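PDB 6LRF: Alr4995 protein from Nostoc sp., which is a bifunctional enzyme combining arginine dihydrolase and ornithine cyclodeaminase activities, its N-terminal part belonging to the guanidine-modifying (GME) family. Local coordinates for residues F7-Y19 and I29-W41. Residues are numbered along the deposited sequence; the frame is centred on the assembly and turned at random.
Sequences FLMCPPDHYDVDY and IHKSSRDRAVEQW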
loop_
_atom_site.group_PDB
_atom_site.type_symbol
_atom_site.label_atom_id
_atom_site.label_comp_id
_atom_site.label_asym_id
_atom_site.label_seq_id
_atom_site.Cartn_x
_atom_site.Cartn_y
_atom_site.Cartn_z
ATOM N N PHE B 7 40.048 -19.046 -42.835
ATOM C CA PHE B 7 39.748 -18.295 -41.615
ATOM C C PHE B 7 41.008 -17.643 -41.093
ATOM O O PHE B 7 42.093 -18.211 -41.197
ATOM C CB PHE B 7 39.172 -19.194 -40.522
ATOM C CG PHE B 7 37.801 -19.704 -40.821
ATOM C CD1 PHE B 7 36.678 -19.017 -40.367
ATOM C CD2 PHE B 7 37.629 -20.870 -41.558
ATOM C CE1 PHE B 7 35.397 -19.479 -40.644
ATOM C CE2 PHE B 7 36.351 -21.351 -41.840
ATOM C CZ PHE B 7 35.228 -20.652 -41.379
ATOM N N LEU B 8 40.859 -16.450 -40.531
ATOM C CA LEU B 8 41.964 -15.761 -39.886
ATOM C C LEU B 8 41.881 -15.946 -38.381
ATOM O O LEU B 8 40.814 -15.737 -37.801
ATOM C CB LEU B 8 41.921 -14.287 -40.224
ATOM C CG LEU B 8 42.979 -13.431 -39.567
ATOM C CD1 LEU B 8 44.336 -13.865 -40.091
ATOM C CD2 LEU B 8 42.683 -12.002 -39.901
HETATM N N MSE B 9 42.986 -16.343 -37.751
HETATM C CA MSE B 9 43.044 -16.434 -36.290
HETATM C C MSE B 9 44.291 -15.756 -35.750
HETATM O O MSE B 9 45.089 -15.209 -36.500
HETATM C CB MSE B 9 43.006 -17.889 -35.825
HETATM C CG MSE B 9 41.732 -18.604 -36.208
HETATM SE SE MSE B 9 41.562 -20.434 -35.493
HETATM C CE MSE B 9 41.519 -20.039 -33.563
ATOM N N CYS B 10 44.449 -15.772 -34.438
ATOM C CA CYS B 10 45.624 -15.182 -33.834
ATOM C C CYS B 10 45.898 -15.893 -32.524
ATOM O O CYS B 10 45.046 -15.898 -31.621
ATOM C CB CYS B 10 45.438 -13.682 -33.621
ATOM S SG CYS B 10 46.846 -12.854 -32.873
ATOM N N PRO B 11 47.081 -16.523 -32.427
ATOM C CA PRO B 11 47.460 -17.331 -31.265
ATOM C C PRO B 11 47.549 -16.506 -29.976
ATOM O O PRO B 11 47.866 -15.315 -30.013
ATOM C CB PRO B 11 48.827 -17.903 -31.670
ATOM C CG PRO B 11 49.355 -16.946 -32.676
ATOM C CD PRO B 11 48.149 -16.482 -33.441
ATOM N N PRO B 12 47.253 -17.148 -28.834
ATOM C CA PRO B 12 47.168 -16.487 -27.527
ATOM C C PRO B 12 48.509 -16.197 -26.860
ATOM O O PRO B 12 48.569 -16.260 -25.632
ATOM C CB PRO B 12 46.378 -17.496 -26.686
ATOM C CG PRO B 12 46.678 -18.806 -27.305
ATOM C CD PRO B 12 46.805 -18.554 -28.770
ATOM N N ASP B 13 49.543 -15.870 -27.635
ATOM C CA ASP B 13 50.899 -15.685 -27.098
ATOM C C ASP B 13 50.970 -14.606 -26.007
ATOM O O ASP B 13 51.786 -14.701 -25.087
ATOM C CB ASP B 13 51.886 -15.342 -28.227
ATOM C CG ASP B 13 52.225 -16.545 -29.117
ATOM O OD1 ASP B 13 51.524 -17.581 -29.045
ATOM O OD2 ASP B 13 53.196 -16.449 -29.902
ATOM N N HIS B 14 50.117 -13.589 -26.107
ATOM C CA HIS B 14 50.088 -12.512 -25.115
ATOM C C HIS B 14 48.664 -12.214 -24.655
ATOM O O HIS B 14 48.301 -11.071 -24.386
ATOM C CB HIS B 14 50.743 -11.255 -25.680
ATOM C CG HIS B 14 52.088 -11.505 -26.286
ATOM N ND1 HIS B 14 52.400 -11.155 -27.583
ATOM C CD2 HIS B 14 53.199 -12.090 -25.776
ATOM C CE1 HIS B 14 53.647 -11.504 -27.844
ATOM N NE2 HIS B 14 54.153 -12.076 -26.765
ATOM N N TYR B 15 47.857 -13.261 -24.567
ATOM C CA TYR B 15 46.490 -13.103 -24.121
ATOM C C TYR B 15 46.466 -13.011 -22.606
ATOM O O TYR B 15 47.249 -13.665 -21.912
ATOM C CB TYR B 15 45.618 -14.258 -24.615
ATOM C CG TYR B 15 44.210 -14.277 -24.046
ATOM C CD1 TYR B 15 43.252 -13.355 -24.465
ATOM C CD2 TYR B 15 43.836 -15.227 -23.099
ATOM C CE1 TYR B 15 41.961 -13.376 -23.947
ATOM C CE2 TYR B 15 42.548 -15.260 -22.580
ATOM C CZ TYR B 15 41.615 -14.331 -23.004
ATOM O OH TYR B 15 40.337 -14.368 -22.487
ATOM N N ASP B 16 45.553 -12.185 -22.117
ATOM C CA ASP B 16 45.398 -11.914 -20.702
ATOM C C ASP B 16 44.089 -11.144 -20.556
ATOM O O ASP B 16 43.501 -10.728 -21.560
ATOM C CB ASP B 16 46.593 -11.104 -20.174
ATOM C CG ASP B 16 46.651 -11.042 -18.649
ATOM O OD1 ASP B 16 46.277 -12.038 -17.980
ATOM O OD2 ASP B 16 47.091 -9.992 -18.121
ATOM N N VAL B 17 43.616 -10.963 -19.330
ATOM C CA VAL B 17 42.589 -9.965 -19.091
ATOM C C VAL B 17 43.275 -8.785 -18.392
ATOM O O VAL B 17 43.461 -8.786 -17.176
ATOM C CB VAL B 17 41.414 -10.535 -18.274
ATOM C CG1 VAL B 17 40.348 -9.476 -18.062
ATOM C CG2 VAL B 17 40.813 -11.741 -18.988
ATOM N N ASP B 18 43.691 -7.803 -19.191
ATOM C CA ASP B 18 44.433 -6.634 -18.714
ATOM C C ASP B 18 43.560 -5.557 -18.071
ATOM O O ASP B 18 44.014 -4.814 -17.197
ATOM C CB ASP B 18 45.198 -5.978 -19.870
ATOM C CG ASP B 18 46.388 -6.795 -20.335
ATOM O OD1 ASP B 18 46.926 -7.591 -19.528
ATOM O OD2 ASP B 18 46.801 -6.620 -21.509
ATOM N N TYR B 19 42.321 -5.461 -18.547
ATOM C CA TYR B 19 41.432 -4.346 -18.250
ATOM C C TYR B 19 40.001 -4.843 -18.270
ATOM O O TYR B 19 39.771 -6.051 -18.363
ATOM C CB TYR B 19 41.619 -3.223 -19.276
ATOM C CG TYR B 19 41.835 -3.741 -20.689
ATOM C CD1 TYR B 19 40.784 -4.276 -21.429
ATOM C CD2 TYR B 19 43.095 -3.712 -21.273
ATOM C CE1 TYR B 19 40.985 -4.762 -22.711
ATOM C CE2 TYR B 19 43.304 -4.190 -22.553
ATOM C CZ TYR B 19 42.248 -4.713 -23.266
ATOM O OH TYR B 19 42.464 -5.189 -24.539
ATOM N N ILE B 29 40.479 -9.691 -14.087
ATOM C CA ILE B 29 41.779 -9.090 -14.387
ATOM C C ILE B 29 42.945 -9.920 -13.828
ATOM O O ILE B 29 42.953 -10.278 -12.650
ATOM C CB ILE B 29 41.875 -7.653 -13.839
ATOM C CG1 ILE B 29 40.812 -6.758 -14.487
ATOM C CG2 ILE B 29 43.268 -7.080 -14.072
ATOM C CD1 ILE B 29 40.992 -5.278 -14.179
ATOM N N HIS B 30 43.909 -10.237 -14.692
ATOM C CA HIS B 30 45.104 -11.007 -14.323
ATOM C C HIS B 30 44.788 -12.368 -13.699
ATOM O O HIS B 30 45.571 -12.893 -12.910
ATOM C CB HIS B 30 45.983 -10.196 -13.370
ATOM C CG HIS B 30 46.527 -8.939 -13.974
ATOM N ND1 HIS B 30 46.862 -8.838 -15.308
ATOM C CD2 HIS B 30 46.789 -7.727 -13.428
ATOM C CE1 HIS B 30 47.310 -7.621 -15.557
ATOM N NE2 HIS B 30 47.275 -6.926 -14.434
ATOM N N LYS B 31 43.643 -12.935 -14.067
ATOM C CA LYS B 31 43.217 -14.246 -13.576
ATOM C C LYS B 31 43.141 -15.251 -14.727
ATOM O O LYS B 31 42.322 -16.175 -14.715
ATOM C CB LYS B 31 41.857 -14.143 -12.871
ATOM C CG LYS B 31 41.936 -14.009 -11.351
ATOM C CD LYS B 31 40.563 -13.792 -10.739
ATOM C CE LYS B 31 40.047 -15.066 -10.080
ATOM N NZ LYS B 31 38.557 -15.081 -9.954
ATOM N N SER B 32 44.004 -15.064 -15.720
ATOM C CA SER B 32 43.981 -15.889 -16.922
ATOM C C SER B 32 45.129 -16.902 -16.974
ATOM O O SER B 32 46.301 -16.521 -16.994
ATOM C CB SER B 32 44.029 -15.003 -18.170
ATOM O OG SER B 32 44.023 -15.794 -19.347
ATOM N N SER B 33 44.782 -18.187 -17.000
ATOM C CA SER B 33 45.768 -19.246 -17.185
ATOM C C SER B 33 46.198 -19.295 -18.645
ATOM O O SER B 33 45.495 -19.865 -19.487
ATOM C CB SER B 33 45.206 -20.605 -16.755
ATOM O OG SER B 33 46.055 -21.661 -17.186
ATOM N N ARG B 34 47.349 -18.700 -18.947
ATOM C CA ARG B 34 47.807 -18.628 -20.326
ATOM C C ARG B 34 47.996 -20.022 -20.935
ATOM O O ARG B 34 47.787 -20.219 -22.134
ATOM C CB ARG B 34 49.105 -17.825 -20.427
ATOM C CG ARG B 34 49.506 -17.555 -21.867
ATOM C CD ARG B 34 50.715 -16.662 -21.961
ATOM N NE ARG B 34 50.380 -15.266 -21.704
ATOM C CZ ARG B 34 51.244 -14.263 -21.842
ATOM N NH1 ARG B 34 50.868 -13.013 -21.589
ATOM N NH2 ARG B 34 52.486 -14.516 -22.230
ATOM N N ASP B 35 48.356 -21.000 -20.109
ATOM C CA ASP B 35 48.614 -22.338 -20.628
ATOM C C ASP B 35 47.322 -23.127 -20.891
ATOM O O ASP B 35 47.297 -24.033 -21.728
ATOM C CB ASP B 35 49.546 -23.092 -19.675
ATOM C CG ASP B 35 50.933 -22.457 -19.607
ATOM O OD1 ASP B 35 51.565 -22.296 -20.673
ATOM O OD2 ASP B 35 51.392 -22.116 -18.497
ATOM N N ARG B 36 46.243 -22.775 -20.203
ATOM C CA ARG B 36 44.947 -23.374 -20.517
ATOM C C ARG B 36 44.325 -22.669 -21.733
ATOM O O ARG B 36 43.587 -23.281 -22.516
ATOM C CB ARG B 36 44.001 -23.311 -19.312
ATOM C CG ARG B 36 42.800 -24.241 -19.433
ATOM C CD ARG B 36 41.801 -24.044 -18.295
ATOM N NE ARG B 36 42.319 -24.506 -17.007
ATOM C CZ ARG B 36 42.612 -23.708 -15.982
ATOM N NH1 ARG B 36 42.434 -22.396 -16.081
ATOM N NH2 ARG B 36 43.075 -24.224 -14.849
ATOM N N ALA B 37 44.635 -21.383 -21.879
ATOM C CA ALA B 37 44.193 -20.598 -23.028
ATOM C C ALA B 37 44.845 -21.116 -24.307
ATOM O O ALA B 37 44.171 -21.307 -25.328
ATOM C CB ALA B 37 44.515 -19.118 -22.823
ATOM N N VAL B 38 46.157 -21.343 -24.237
ATOM C CA VAL B 38 46.902 -21.946 -25.338
ATOM C C VAL B 38 46.310 -23.298 -25.698
ATOM O O VAL B 38 46.085 -23.606 -26.866
ATOM C CB VAL B 38 48.393 -22.121 -24.989
ATOM C CG1 VAL B 38 49.103 -22.945 -26.058
ATOM C CG2 VAL B 38 49.060 -20.767 -24.823
ATOM N N GLU B 39 46.037 -24.095 -24.676
ATOM C CA GLU B 39 45.527 -25.439 -24.875
ATOM C C GLU B 39 44.150 -25.441 -25.529
ATOM O O GLU B 39 43.888 -26.238 -26.429
ATOM C CB GLU B 39 45.477 -26.177 -23.536
ATOM C CG GLU B 39 44.937 -27.590 -23.611
ATOM C CD GLU B 39 45.392 -28.440 -22.439
ATOM O OE1 GLU B 39 45.469 -27.904 -21.308
ATOM O OE2 GLU B 39 45.676 -29.639 -22.649
ATOM N N GLN B 40 43.269 -24.557 -25.067
ATOM C CA GLN B 40 41.911 -24.473 -25.610
ATOM C C GLN B 40 41.919 -23.879 -27.020
ATOM O O GLN B 40 41.204 -24.360 -27.909
ATOM C CB GLN B 40 41.010 -23.641 -24.695
ATOM C CG GLN B 40 40.667 -24.288 -23.361
ATOM C CD GLN B 40 39.876 -23.346 -22.457
ATOM O OE1 GLN B 40 39.819 -22.144 -22.703
ATOM N NE2 GLN B 40 39.265 -23.890 -21.410
ATOM N N TRP B 41 42.728 -22.835 -27.209
ATOM C CA TRP B 41 42.901 -22.214 -28.519
ATOM C C TRP B 41 43.359 -23.240 -29.547
ATOM O O TRP B 41 42.785 -23.335 -30.637
ATOM C CB TRP B 41 43.908 -21.061 -28.452
ATOM C CG TRP B 41 43.972 -20.260 -29.726
ATOM C CD1 TRP B 41 43.237 -19.151 -30.034
ATOM C CD2 TRP B 41 44.805 -20.513 -30.863
ATOM N NE1 TRP B 41 43.563 -18.695 -31.289
ATOM C CE2 TRP B 41 44.526 -19.511 -31.820
ATOM C CE3 TRP B 41 45.761 -21.490 -31.170
ATOM C CZ2 TRP B 41 45.168 -19.456 -33.060
ATOM C CZ3 TRP B 41 46.401 -21.435 -32.408
ATOM C CH2 TRP B 41 46.099 -20.422 -33.336
HETATM O O HOH W 1 42.007 -16.396 -32.812
#
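The Trp41 indole is sandwiched between Pro11 and Pro12 on one face and selenomethionine Met9 on the other. Pro12 CD lies 3.6 Å from the centroid of its five-membered ring, 19° off the normal, and Pro11 CA lies 3.8 Å from that of the six-membered ring: two CH-pi contacts on one face. Met9, its chain bent at chi3 (64°), brings CE over the opposite face, offset toward the rim, with SE oblique to the ring in a Met-aromatic contact. At the indole edge, in plane, a water accepts from Trp41 NE1 at 3.2 Å and also from Cys10 N, tying the ring to the backbone.

Farther along, Arg34 bends at chi3 (-77°), and Asp13 O and His14 CA lie over one face of its guanidinium; NH2 is 2.9 Å from Asp13 O, but the angle is too poor for a hydrogen bond. Ser32 OG, buried without a polar partner, sits 3.6 Å from Tyr15 CE2. At the far end two hydrogen bonds form: His30 ND1 donates to the syn lone pair of Asp16 OD2 (3.0 Å), ring and carboxylate nearly coplanar, while His30 N binds Val17 O at 2.9 Å. Ile29 packs beside Val17.

The loop after strand 6-9 runs along the first turns of helix 34-49, whose N-cap is Ser33, and then along residues 29-32 before it. Helix 253-256 packs against Ala37 and Trp41, and Leu56 of the neighbouring parallel strand 53-56 touches both Met9 and Trp41.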